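Local coordinates for histidine triad (HIT) protein (Clostridium difficile, PDB 4EGU), which binds guanosine-5'-monophosphate and a zinc ion and, as a member of the histidine triad family, probably acts on nucleotide phosphate bonds through a histidine intermediate, at residues 6-11 and 98-103; 38-43 and 102-107. All blocks are in the same frame, centred on the assembly; numbering follows the deposited sequence.

Contact 1: 6-11 and 98-103; sequences CIFCKI and VKHLHY. With ZN (zinc ion), chain D; 5GP (guanosine-5'-monophosphate), chain C.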
ATOM      1  N   CYS A   6      15.022  16.993   4.161  1.00 13.59           N
ATOM      2  CA  CYS A   6      14.224  15.959   3.514  1.00 12.56           C
ATOM      3  C   CYS A   6      14.616  15.776   2.055  1.00 12.76           C
ATOM      4  O   CYS A   6      14.382  16.647   1.227  1.00 13.92           O
ATOM      5  CB  CYS A   6      12.736  16.290   3.616  1.00 12.25           C
ATOM      6  SG  CYS A   6      11.745  14.981   2.879  1.00 11.75           S
ATOM      7  N   ILE A   7      15.187  14.625   1.732  1.00 13.38           N
ATOM      8  CA  ILE A   7      15.619  14.326   0.388  1.00 13.61           C
ATOM      9  C   ILE A   7      14.419  14.401  -0.567  1.00 12.64           C
ATOM     10  O   ILE A   7      14.546  14.888  -1.683  1.00 13.92           O
ATOM     11  CB  ILE A   7      16.291  12.922   0.307  1.00 15.37           C
ATOM     12  CG1 ILE A   7      17.575  12.867   1.138  1.00 16.87           C
ATOM     13  CG2 ILE A   7      16.574  12.535  -1.144  1.00 16.73           C
ATOM     14  CD1 ILE A   7      18.088  11.451   1.349  1.00 19.16           C
ATOM     15  N   PHE A   8      13.256  13.896  -0.156  1.00 11.93           N
ATOM     16  CA  PHE A   8      12.118  13.843  -1.082  1.00 11.75           C
ATOM     17  C   PHE A   8      11.488  15.219  -1.303  1.00 12.72           C
ATOM     18  O   PHE A   8      10.975  15.461  -2.395  1.00 13.87           O
ATOM     19  CB  PHE A   8      11.089  12.798  -0.676  1.00 12.14           C
ATOM     20  CG  PHE A   8      11.546  11.357  -0.839  1.00 11.60           C
ATOM     21  CD1 PHE A   8      12.798  11.009  -1.341  1.00 13.12           C
ATOM     22  CD2 PHE A   8      10.695  10.332  -0.477  1.00 11.39           C
ATOM     23  CE1 PHE A   8      13.181   9.668  -1.466  1.00 12.87           C
ATOM     24  CE2 PHE A   8      11.071   9.004  -0.603  1.00 12.38           C
ATOM     25  CZ  PHE A   8      12.318   8.667  -1.100  1.00 12.46           C
ATOM     26  N   CYS A   9      11.532  16.128  -0.326  1.00 11.77           N
ATOM     27  CA  CYS A   9      11.120  17.502  -0.606  1.00 12.86           C
ATOM     28  C   CYS A   9      12.021  18.108  -1.681  1.00 13.87           C
ATOM     29  O   CYS A   9      11.558  18.811  -2.573  1.00 15.85           O
ATOM     30  CB  CYS A   9      11.165  18.366   0.650  1.00 12.86           C
ATOM     31  SG  CYS A   9       9.746  18.181   1.781  1.00 12.99           S
ATOM     32  N   LYS A  10      13.321  17.848  -1.596  1.00 13.64           N
ATOM     33  CA  LYS A  10      14.267  18.395  -2.572  1.00 15.23           C
ATOM     34  C   LYS A  10      14.083  17.746  -3.951  1.00 16.24           C
ATOM     35  O   LYS A  10      14.240  18.417  -4.960  1.00 19.07           O
ATOM     36  CB  LYS A  10      15.706  18.195  -2.104  1.00 16.52           C
ATOM     37  CG  LYS A  10      16.118  18.908  -0.840  1.00 18.89           C
ATOM     38  CD  LYS A  10      17.564  18.530  -0.495  1.00 19.99           C
ATOM     39  CE  LYS A  10      18.034  19.122   0.825  1.00 20.21           C
ATOM     40  NZ  LYS A  10      18.139  20.613   0.812  1.00 20.01           N
ATOM     41  N   ILE A  11      13.761  16.450  -3.992  1.00 14.45           N
ATOM     42  CA  ILE A  11      13.468  15.777  -5.251  1.00 15.24           C
ATOM     43  C   ILE A  11      12.123  16.326  -5.819  1.00 17.39           C
ATOM     44  O   ILE A  11      12.034  16.605  -7.006  1.00 19.03           O
ATOM     45  CB  ILE A  11      13.470  14.216  -5.106  1.00 14.20           C
ATOM     46  CG1 ILE A  11      14.897  13.700  -4.867  1.00 14.95           C
ATOM     47  CG2 ILE A  11      12.842  13.574  -6.339  1.00 16.66           C
ATOM     48  CD1 ILE A  11      15.017  12.213  -4.649  1.00 16.55           C
ATOM     49  N   VAL A  98      13.253   7.245   4.832  1.00 12.52           N
ATOM     50  CA  VAL A  98      12.979   8.623   4.398  1.00 11.50           C
ATOM     51  C   VAL A  98      11.606   9.014   4.895  1.00 10.63           C
ATOM     52  O   VAL A  98      10.594   8.419   4.508  1.00 10.27           O
ATOM     53  CB  VAL A  98      13.051   8.788   2.888  1.00 11.80           C
ATOM     54  CG1 VAL A  98      12.724  10.216   2.495  1.00 13.37           C
ATOM     55  CG2 VAL A  98      14.441   8.393   2.366  1.00 14.38           C
ATOM     56  N   LYS A  99      11.584  10.011   5.771  1.00 11.73           N
ATOM     57  CA  LYS A  99      10.377  10.394   6.493  0.75 10.97           C
ATOM     58  C   LYS A  99       9.603  11.463   5.711  1.00  9.89           C
ATOM     59  O   LYS A  99       9.366  12.585   6.183  1.00 10.79           O
ATOM     60  CB  LYS A  99      10.729  10.831   7.925  0.75 13.86           C
ATOM     61  CG  LYS A  99      11.271   9.691   8.781  0.75 18.87           C
ATOM     62  CD  LYS A  99      11.626  10.181  10.176  0.75 28.56           C
ATOM     63  CE  LYS A  99      12.238   9.084  11.035  0.75 36.81           C
ATOM     64  NZ  LYS A  99      12.601   9.573  12.400  0.75 41.07           N
ATOM     65  N   HIS A 100       9.184  11.060   4.517  1.00  9.43           N
ATOM     66  CA  HIS A 100       8.313  11.834   3.636  1.00  8.96           C
ATOM     67  C   HIS A 100       7.433  10.789   2.963  1.00  8.45           C
ATOM     68  O   HIS A 100       7.973   9.901   2.302  1.00  9.19           O
ATOM     69  CB  HIS A 100       9.134  12.607   2.589  1.00  9.12           C
ATOM     70  CG  HIS A 100       8.332  13.409   1.616  1.00  9.49           C
ATOM     71  ND1 HIS A 100       8.529  14.771   1.452  1.00  9.90           N
ATOM     72  CD2 HIS A 100       7.420  13.028   0.692  1.00 10.30           C
ATOM     73  CE1 HIS A 100       7.739  15.187   0.482  1.00 10.21           C
ATOM     74  NE2 HIS A 100       7.066  14.151  -0.001  1.00 10.41           N
ATOM     75  N   LEU A 101       6.109  10.879   3.130  1.00  8.58           N
ATOM     76  CA  LEU A 101       5.182   9.878   2.597  1.00  8.97           C
ATOM     77  C   LEU A 101       5.583   9.431   1.203  1.00  8.04           C
ATOM     78  O   LEU A 101       5.723  10.233   0.271  1.00  9.39           O
ATOM     79  CB  LEU A 101       3.755  10.410   2.518  1.00 10.08           C
ATOM     80  CG  LEU A 101       2.693   9.356   2.176  1.00 10.42           C
ATOM     81  CD1 LEU A 101       2.424   8.439   3.381  1.00 11.50           C
ATOM     82  CD2 LEU A 101       1.442  10.004   1.686  1.00 11.68           C
ATOM     83  N   HIS A 102       5.679   8.130   1.019  1.00  7.93           N
ATOM     84  CA  HIS A 102       5.994   7.568  -0.284  1.00  8.19           C
ATOM     85  C   HIS A 102       5.470   6.161  -0.381  1.00  7.64           C
ATOM     86  O   HIS A 102       5.441   5.430   0.606  1.00  8.72           O
ATOM     87  CB  HIS A 102       7.551   7.556  -0.511  0.80  9.36           C
ATOM     88  CG  HIS A 102       8.328   6.772   0.510  0.80  8.62           C
ATOM     89  ND1 HIS A 102       8.711   7.344   1.692  0.80  9.60           N
ATOM     90  CD2 HIS A 102       8.805   5.500   0.534  0.80  9.30           C
ATOM     91  CE1 HIS A 102       9.380   6.460   2.421  0.80  9.54           C
ATOM     92  NE2 HIS A 102       9.460   5.335   1.734  0.80  9.51           N
ATOM     93  N   TYR A 103       5.113   5.778  -1.592  1.00  7.72           N
ATOM     94  CA  TYR A 103       4.741   4.423  -1.912  1.00  7.94           C
ATOM     95  C   TYR A 103       5.751   3.857  -2.885  1.00  8.42           C
ATOM     96  O   TYR A 103       6.125   4.502  -3.852  1.00 10.99           O
ATOM     97  CB  TYR A 103       3.325   4.369  -2.519  1.00  8.47           C
ATOM     98  CG  TYR A 103       2.266   4.535  -1.463  1.00  8.73           C
ATOM     99  CD1 TYR A 103       2.031   5.741  -0.835  1.00 10.45           C
ATOM    100  CD2 TYR A 103       1.551   3.438  -1.020  1.00  9.60           C
ATOM    101  CE1 TYR A 103       1.075   5.843   0.188  1.00 11.76           C
ATOM    102  CE2 TYR A 103       0.591   3.531  -0.007  1.00  9.69           C
ATOM    103  CZ  TYR A 103       0.369   4.731   0.588  1.00 11.05           C
ATOM    104  OH  TYR A 103      -0.536   4.847   1.607  1.00 14.34           O
TER
HETATM  105 ZN    ZN D 202       9.718  16.051   2.595  1.00 10.74          ZN
HETATM  106  P   5GP C 201      12.130   3.609   2.689  0.80 10.50           P
HETATM  107  O1P 5GP C 201      13.008   2.452   3.109  0.80 13.64           O
HETATM  108  O2P 5GP C 201      12.267   4.866   3.503  0.80 11.45           O
HETATM  109  O3P 5GP C 201      10.723   3.189   2.627  0.80  8.90           O
HETATM  110  O5' 5GP C 201      12.416   3.911   1.176  0.80 15.29           O
HETATM  111  C5' 5GP C 201      13.236   4.995   0.806  0.80 16.90           C
HETATM  112  C4' 5GP C 201      13.803   4.753  -0.545  0.80 15.01           C
HETATM  113  O4' 5GP C 201      14.398   5.966  -1.014  0.80 12.48           O
HETATM  114  C3' 5GP C 201      14.895   3.683  -0.591  0.80 13.37           C
HETATM  115  O3' 5GP C 201      14.449   2.562  -1.358  0.80 13.24           O
HETATM  116  C2' 5GP C 201      16.080   4.392  -1.291  0.80 13.87           C
HETATM  117  O2' 5GP C 201      16.773   3.614  -2.247  0.80 14.76           O
HETATM  118  C1' 5GP C 201      15.418   5.634  -1.906  0.80 12.94           C
HETATM  119  N9  5GP C 201      16.290   6.794  -2.020  0.80 13.59           N
HETATM  120  C8  5GP C 201      17.004   7.320  -1.007  0.80 16.51           C
HETATM  121  N7  5GP C 201      17.665   8.415  -1.430  0.80 18.84           N
HETATM  122  C5  5GP C 201      17.345   8.585  -2.729  0.80 15.00           C
HETATM  123  C6  5GP C 201      17.727   9.531  -3.668  0.80 15.43           C
HETATM  124  O6  5GP C 201      18.530  10.482  -3.423  0.80 19.38           O
HETATM  125  N1  5GP C 201      17.178   9.379  -4.884  0.80 15.17           N
HETATM  126  C2  5GP C 201      16.316   8.380  -5.206  0.80 12.66           C
HETATM  127  N2  5GP C 201      15.850   8.345  -6.464  0.80 13.91           N
HETATM  128  N3  5GP C 201      15.930   7.436  -4.334  0.80 12.34           N
HETATM  129  C4  5GP C 201      16.457   7.562  -3.095  0.80 14.76           C
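Phe8 lays one ring face under Val98, whose CG1 sits over the ring centre, 3.6 Å from the Phe8 centroid. The same aromatic ring turns its edge to His102. Phe8 CE2 comes 3.7 Å from His102 ND1, over the face of the imidazole, and the planes stand at 86°, a T-shaped (edge-to-face) pair. Closer to the helix backbone, Phe8 CB covers one face of the His100 ring, offset toward the rim.

The His100 ring is held through ND1 by the zinc ion, with the two cysteine sulfurs at its edge. With CG anti to the backbone N (chi1 179°) the ring reaches toward the metal, and its turn about CB-CG presents ND1, 2.1 Å from the zinc. Cys6 SG and Cys9 SG bind the same ion, and His48 completes a Cys2His2 site built on a CxxC pair. The zinc thus ties the start of helix 7-12 to the histidine triad motif, His100 to His104. Cys6 is also the N-cap of that helix: its SG accepts from Cys9 N at 3.4 Å, so this sulfur serves both metal and helix. The other ring nitrogen of His100, NE2, is hydrogen-bonded to Pro45 O.

His102 is the predicted nucleophile of the family. Its CG takes the crowded position between backbone N and carbonyl carbon (chi1 59°). ND1 donates to His100 O at 2.7 Å, in the carbonyl plane and in the ring plane. This bond fixes the ring rotation and probably favours a charged imidazole next to the phosphate. NE2 points at the nucleotide and donates to 5GP O3P at 2.6 Å, nearly straight. Val98 N donates to another phosphate oxygen, 5GP O2P, at 2.9 Å. Ile11 CD1 lies 3.6 Å from 5GP N1, at the guanine base.

Contact 2: 38-43 and 102-107; sequences PYHILV and HYHILA. With 5GP (guanosine-5'-monophosphate), chain C.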
ATOM      1  N   PRO A  38      12.871  -4.650 -11.651  1.00 13.80           N
ATOM      2  CA  PRO A  38      13.086  -3.905 -12.906  1.00 13.44           C
ATOM      3  C   PRO A  38      12.334  -2.593 -12.954  1.00 12.70           C
ATOM      4  O   PRO A  38      12.858  -1.620 -13.484  1.00 15.60           O
ATOM      5  CB  PRO A  38      12.588  -4.861 -13.985  1.00 15.80           C
ATOM      6  CG  PRO A  38      12.845  -6.168 -13.420  1.00 15.20           C
ATOM      7  CD  PRO A  38      12.509  -6.042 -11.935  1.00 15.55           C
ATOM      8  N   TYR A  39      11.116  -2.577 -12.424  1.00 11.16           N
ATOM      9  CA  TYR A  39      10.451  -1.321 -12.075  1.00 11.53           C
ATOM     10  C   TYR A  39      10.474  -1.228 -10.545  1.00 10.22           C
ATOM     11  O   TYR A  39       9.948  -2.115  -9.855  1.00 10.71           O
ATOM     12  CB  TYR A  39       9.003  -1.250 -12.598  1.00 11.59           C
ATOM     13  CG  TYR A  39       8.898  -1.446 -14.088  1.00 13.17           C
ATOM     14  CD1 TYR A  39       9.142  -0.419 -14.981  1.00 15.40           C
ATOM     15  CD2 TYR A  39       8.590  -2.699 -14.598  1.00 13.70           C
ATOM     16  CE1 TYR A  39       9.081  -0.643 -16.355  1.00 16.29           C
ATOM     17  CE2 TYR A  39       8.534  -2.935 -15.946  1.00 15.17           C
ATOM     18  CZ  TYR A  39       8.779  -1.916 -16.821  1.00 15.35           C
ATOM     19  OH  TYR A  39       8.729  -2.184 -18.171  1.00 17.19           O
ATOM     20  N   HIS A  40      11.125  -0.178 -10.040  1.00  9.97           N
ATOM     21  CA  HIS A  40      11.097   0.151  -8.624  1.00  9.32           C
ATOM     22  C   HIS A  40      10.923   1.662  -8.573  1.00  9.09           C
ATOM     23  O   HIS A  40      11.869   2.429  -8.790  1.00 10.57           O
ATOM     24  CB  HIS A  40      12.339  -0.299  -7.885  1.00 10.36           C
ATOM     25  CG  HIS A  40      12.231  -0.072  -6.412  1.00 10.34           C
ATOM     26  ND1 HIS A  40      13.150  -0.563  -5.520  1.00 12.74           N
ATOM     27  CD2 HIS A  40      11.299   0.580  -5.677  1.00 10.48           C
ATOM     28  CE1 HIS A  40      12.795  -0.208  -4.300  1.00 12.55           C
ATOM     29  NE2 HIS A  40      11.676   0.487  -4.367  1.00 10.66           N
ATOM     30  N   ILE A  41       9.670   2.066  -8.384  1.00  8.44           N
ATOM     31  CA  ILE A  41       9.249   3.443  -8.542  1.00  8.58           C
ATOM     32  C   ILE A  41       8.732   3.957  -7.205  1.00  8.47           C
ATOM     33  O   ILE A  41       8.005   3.255  -6.516  1.00  9.93           O
ATOM     34  CB  ILE A  41       8.156   3.521  -9.632  1.00  9.07           C
ATOM     35  CG1 ILE A  41       8.727   3.097 -10.988  1.00 10.04           C
ATOM     36  CG2 ILE A  41       7.554   4.918  -9.699  1.00  9.79           C
ATOM     37  CD1 ILE A  41       7.667   2.700 -12.013  1.00 12.23           C
ATOM     38  N   LEU A  42       9.119   5.179  -6.857  1.00  8.51           N
ATOM     39  CA  LEU A  42       8.622   5.854  -5.662  1.00  8.52           C
ATOM     40  C   LEU A  42       7.578   6.875  -6.097  1.00  8.30           C
ATOM     41  O   LEU A  42       7.831   7.680  -6.986  1.00  9.51           O
ATOM     42  CB  LEU A  42       9.758   6.575  -4.949  1.00  9.56           C
ATOM     43  CG  LEU A  42      10.778   5.649  -4.325  1.00 11.03           C
ATOM     44  CD1 LEU A  42      12.087   6.353  -4.031  1.00 12.92           C
ATOM     45  CD2 LEU A  42      10.211   5.115  -3.014  1.00 14.57           C
ATOM     46  N   VAL A  43       6.419   6.853  -5.438  1.00  8.27           N
ATOM     47  CA  VAL A  43       5.354   7.797  -5.710  1.00  8.54           C
ATOM     48  C   VAL A  43       5.162   8.645  -4.467  1.00  8.71           C
ATOM     49  O   VAL A  43       4.930   8.099  -3.384  1.00  9.05           O
ATOM     50  CB  VAL A  43       4.025   7.092  -6.085  1.00  8.90           C
ATOM     51  CG1 VAL A  43       3.015   8.118  -6.541  1.00  9.55           C
ATOM     52  CG2 VAL A  43       4.251   6.056  -7.183  1.00 10.28           C
ATOM     53  N   HIS A 102       5.679   8.130   1.019  1.00  7.93           N
ATOM     54  CA  HIS A 102       5.994   7.568  -0.284  1.00  8.19           C
ATOM     55  C   HIS A 102       5.470   6.161  -0.381  1.00  7.64           C
ATOM     56  O   HIS A 102       5.441   5.430   0.606  1.00  8.72           O
ATOM     57  CB  HIS A 102       7.551   7.556  -0.511  0.80  9.36           C
ATOM     58  CG  HIS A 102       8.328   6.772   0.510  0.80  8.62           C
ATOM     59  ND1 HIS A 102       8.711   7.344   1.692  0.80  9.60           N
ATOM     60  CD2 HIS A 102       8.805   5.500   0.534  0.80  9.30           C
ATOM     61  CE1 HIS A 102       9.380   6.460   2.421  0.80  9.54           C
ATOM     62  NE2 HIS A 102       9.460   5.335   1.734  0.80  9.51           N
ATOM     63  N   TYR A 103       5.113   5.778  -1.592  1.00  7.72           N
ATOM     64  CA  TYR A 103       4.741   4.423  -1.912  1.00  7.94           C
ATOM     65  C   TYR A 103       5.751   3.857  -2.885  1.00  8.42           C
ATOM     66  O   TYR A 103       6.125   4.502  -3.852  1.00 10.99           O
ATOM     67  CB  TYR A 103       3.325   4.369  -2.519  1.00  8.47           C
ATOM     68  CG  TYR A 103       2.266   4.535  -1.463  1.00  8.73           C
ATOM     69  CD1 TYR A 103       2.031   5.741  -0.835  1.00 10.45           C
ATOM     70  CD2 TYR A 103       1.551   3.438  -1.020  1.00  9.60           C
ATOM     71  CE1 TYR A 103       1.075   5.843   0.188  1.00 11.76           C
ATOM     72  CE2 TYR A 103       0.591   3.531  -0.007  1.00  9.69           C
ATOM     73  CZ  TYR A 103       0.369   4.731   0.588  1.00 11.05           C
ATOM     74  OH  TYR A 103      -0.536   4.847   1.607  1.00 14.34           O
ATOM     75  N   HIS A 104       6.167   2.628  -2.627  1.00  7.88           N
ATOM     76  CA  HIS A 104       6.988   1.864  -3.555  1.00  8.36           C
ATOM     77  C   HIS A 104       6.091   1.067  -4.487  1.00  8.02           C
ATOM     78  O   HIS A 104       5.168   0.393  -4.024  1.00  9.39           O
ATOM     79  CB  HIS A 104       7.851   0.851  -2.805  0.80  7.99           C
ATOM     80  CG  HIS A 104       8.811   1.413  -1.816  0.80  8.66           C
ATOM     81  ND1 HIS A 104      10.149   1.558  -2.108  0.80  9.47           N
ATOM     82  CD2 HIS A 104       8.641   1.753  -0.506  0.80  9.93           C
ATOM     83  CE1 HIS A 104      10.749   2.031  -1.028  0.80 10.72           C
ATOM     84  NE2 HIS A 104       9.865   2.150  -0.045  0.80  9.97           N
ATOM     85  N   ILE A 105       6.415   1.095  -5.785  1.00  7.61           N
ATOM     86  CA  ILE A 105       5.857   0.163  -6.753  1.00  7.54           C
ATOM     87  C   ILE A 105       6.992  -0.757  -7.190  1.00  7.82           C
ATOM     88  O   ILE A 105       8.026  -0.277  -7.655  1.00  8.61           O
ATOM     89  CB  ILE A 105       5.323   0.841  -8.029  1.00  8.34           C
ATOM     90  CG1 ILE A 105       4.450   2.069  -7.783  1.00  9.39           C
ATOM     91  CG2 ILE A 105       4.566  -0.189  -8.870  1.00 10.69           C
ATOM     92  CD1 ILE A 105       4.151   2.833  -9.092  1.00 10.00           C
ATOM     93  N   LEU A 106       6.778  -2.065  -7.044  1.00  7.64           N
ATOM     94  CA  LEU A 106       7.713  -3.079  -7.555  1.00  7.92           C
ATOM     95  C   LEU A 106       7.029  -3.837  -8.674  1.00  7.66           C
ATOM     96  O   LEU A 106       5.904  -4.306  -8.505  1.00  8.41           O
ATOM     97  CB  LEU A 106       8.109  -4.071  -6.471  1.00  8.38           C
ATOM     98  CG  LEU A 106       8.755  -3.457  -5.223  1.00  9.88           C
ATOM     99  CD1 LEU A 106       9.148  -4.577  -4.257  1.00 10.70           C
ATOM    100  CD2 LEU A 106       9.935  -2.572  -5.500  1.00 12.59           C
ATOM    101  N   ALA A 107       7.697  -4.019  -9.815  1.00  8.54           N
ATOM    102  CA  ALA A 107       7.081  -4.738 -10.934  1.00  9.36           C
ATOM    103  C   ALA A 107       8.154  -5.206 -11.912  1.00  9.80           C
ATOM    104  O   ALA A 107       9.328  -4.873 -11.783  1.00 10.46           O
ATOM    105  CB  ALA A 107       6.069  -3.863 -11.662  1.00  9.60           C
TER
HETATM  106  P   5GP C 201      12.130   3.609   2.689  0.80 10.50           P
HETATM  107  O1P 5GP C 201      13.008   2.452   3.109  0.80 13.64           O
HETATM  108  O2P 5GP C 201      12.267   4.866   3.503  0.80 11.45           O
HETATM  109  O3P 5GP C 201      10.723   3.189   2.627  0.80  8.90           O
HETATM  110  O5' 5GP C 201      12.416   3.911   1.176  0.80 15.29           O
HETATM  111  C5' 5GP C 201      13.236   4.995   0.806  0.80 16.90           C
HETATM  112  C4' 5GP C 201      13.803   4.753  -0.545  0.80 15.01           C
HETATM  113  O4' 5GP C 201      14.398   5.966  -1.014  0.80 12.48           O
HETATM  114  C3' 5GP C 201      14.895   3.683  -0.591  0.80 13.37           C
HETATM  115  O3' 5GP C 201      14.449   2.562  -1.358  0.80 13.24           O
HETATM  116  C2' 5GP C 201      16.080   4.392  -1.291  0.80 13.87           C
HETATM  117  O2' 5GP C 201      16.773   3.614  -2.247  0.80 14.76           O
HETATM  118  C1' 5GP C 201      15.418   5.634  -1.906  0.80 12.94           C
HETATM  119  N9  5GP C 201      16.290   6.794  -2.020  0.80 13.59           N
HETATM  120  C8  5GP C 201      17.004   7.320  -1.007  0.80 16.51           C
HETATM  121  N7  5GP C 201      17.665   8.415  -1.430  0.80 18.84           N
HETATM  122  C5  5GP C 201      17.345   8.585  -2.729  0.80 15.00           C
HETATM  123  C6  5GP C 201      17.727   9.531  -3.668  0.80 15.43           C
HETATM  124  O6  5GP C 201      18.530  10.482  -3.423  0.80 19.38           O
HETATM  125  N1  5GP C 201      17.178   9.379  -4.884  0.80 15.17           N
HETATM  126  C2  5GP C 201      16.316   8.380  -5.206  0.80 12.66           C
HETATM  127  N2  5GP C 201      15.850   8.345  -6.464  0.80 13.91           N
HETATM  128  N3  5GP C 201      15.930   7.436  -4.334  0.80 12.34           N
HETATM  129  C4  5GP C 201      16.457   7.562  -3.095  0.80 14.76           C
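O3P of the bound guanosine-5'-monophosphate is gripped by two imidazoles, His102 NE2 and His104 NE2, the latter donating at 3.0 Å and 172°. Strands 39-43 and 103-107 run antiparallel here, in the middle of the five-stranded sheet of the HIT fold. Tyr39 with Ala107, Ile41 with Ile105 and Val43 with Tyr103 are hydrogen-bonded pairs, each closed by two backbone bonds. Ile105 N to Ile41 O is the shortest of them, at 2.8 Å.

His40, Leu42, His104 and Leu106 share the sheet face that bears the nucleotide. His104 CG is anti to its carbonyl carbon, and the turn of the ring about CB-CG leaves ND1 toward strand 39-43 and NE2 toward the phosphate. His40 NE2 lies 2.9 Å from His104 ND1 in a nearly straight hydrogen bond. The two rings meet rim to rim, with planes at 44°. His40 ND1 accepts from Val36 N, so both ring nitrogens are held, consistent with a second-shell role in fixing the rotation of His104. Leu106 CD2 rests over the centre of the His40 ring, 3.5 Å from its centroid.

On the other face Ile105 CD1 packs against Val43 CG2 at 3.7 Å and against Ile41 CG2. Helix 61-77 covers this side. Near the ribose, Leu42 CD2 sits over one face of the His104 ring, toward its rim, 3.7 Å from His104 CE1.

How the contacts relate
Contacts 1 and 2 both line one nucleotide site, with centres about 14 Å apart. They share His102 and Tyr103, where the loop that reaches the zinc passes into strand 103-107. Contact 1 brings helix 7-12 to the base and sugar. Contact 2 supplies the sheet floor beneath the ribose and phosphate. They touch directly where Phe8 CZ meets Leu42 CD1 at 3.7 Å, and both atoms are near the ribose oxygen O4' of 5GP. The zinc is about 9 Å from the nearest atom of the His102 side chain and does not bind the phosphate. It probably acts structurally: it holds His100 by ND1, and the O of that residue accepts from His102 ND1.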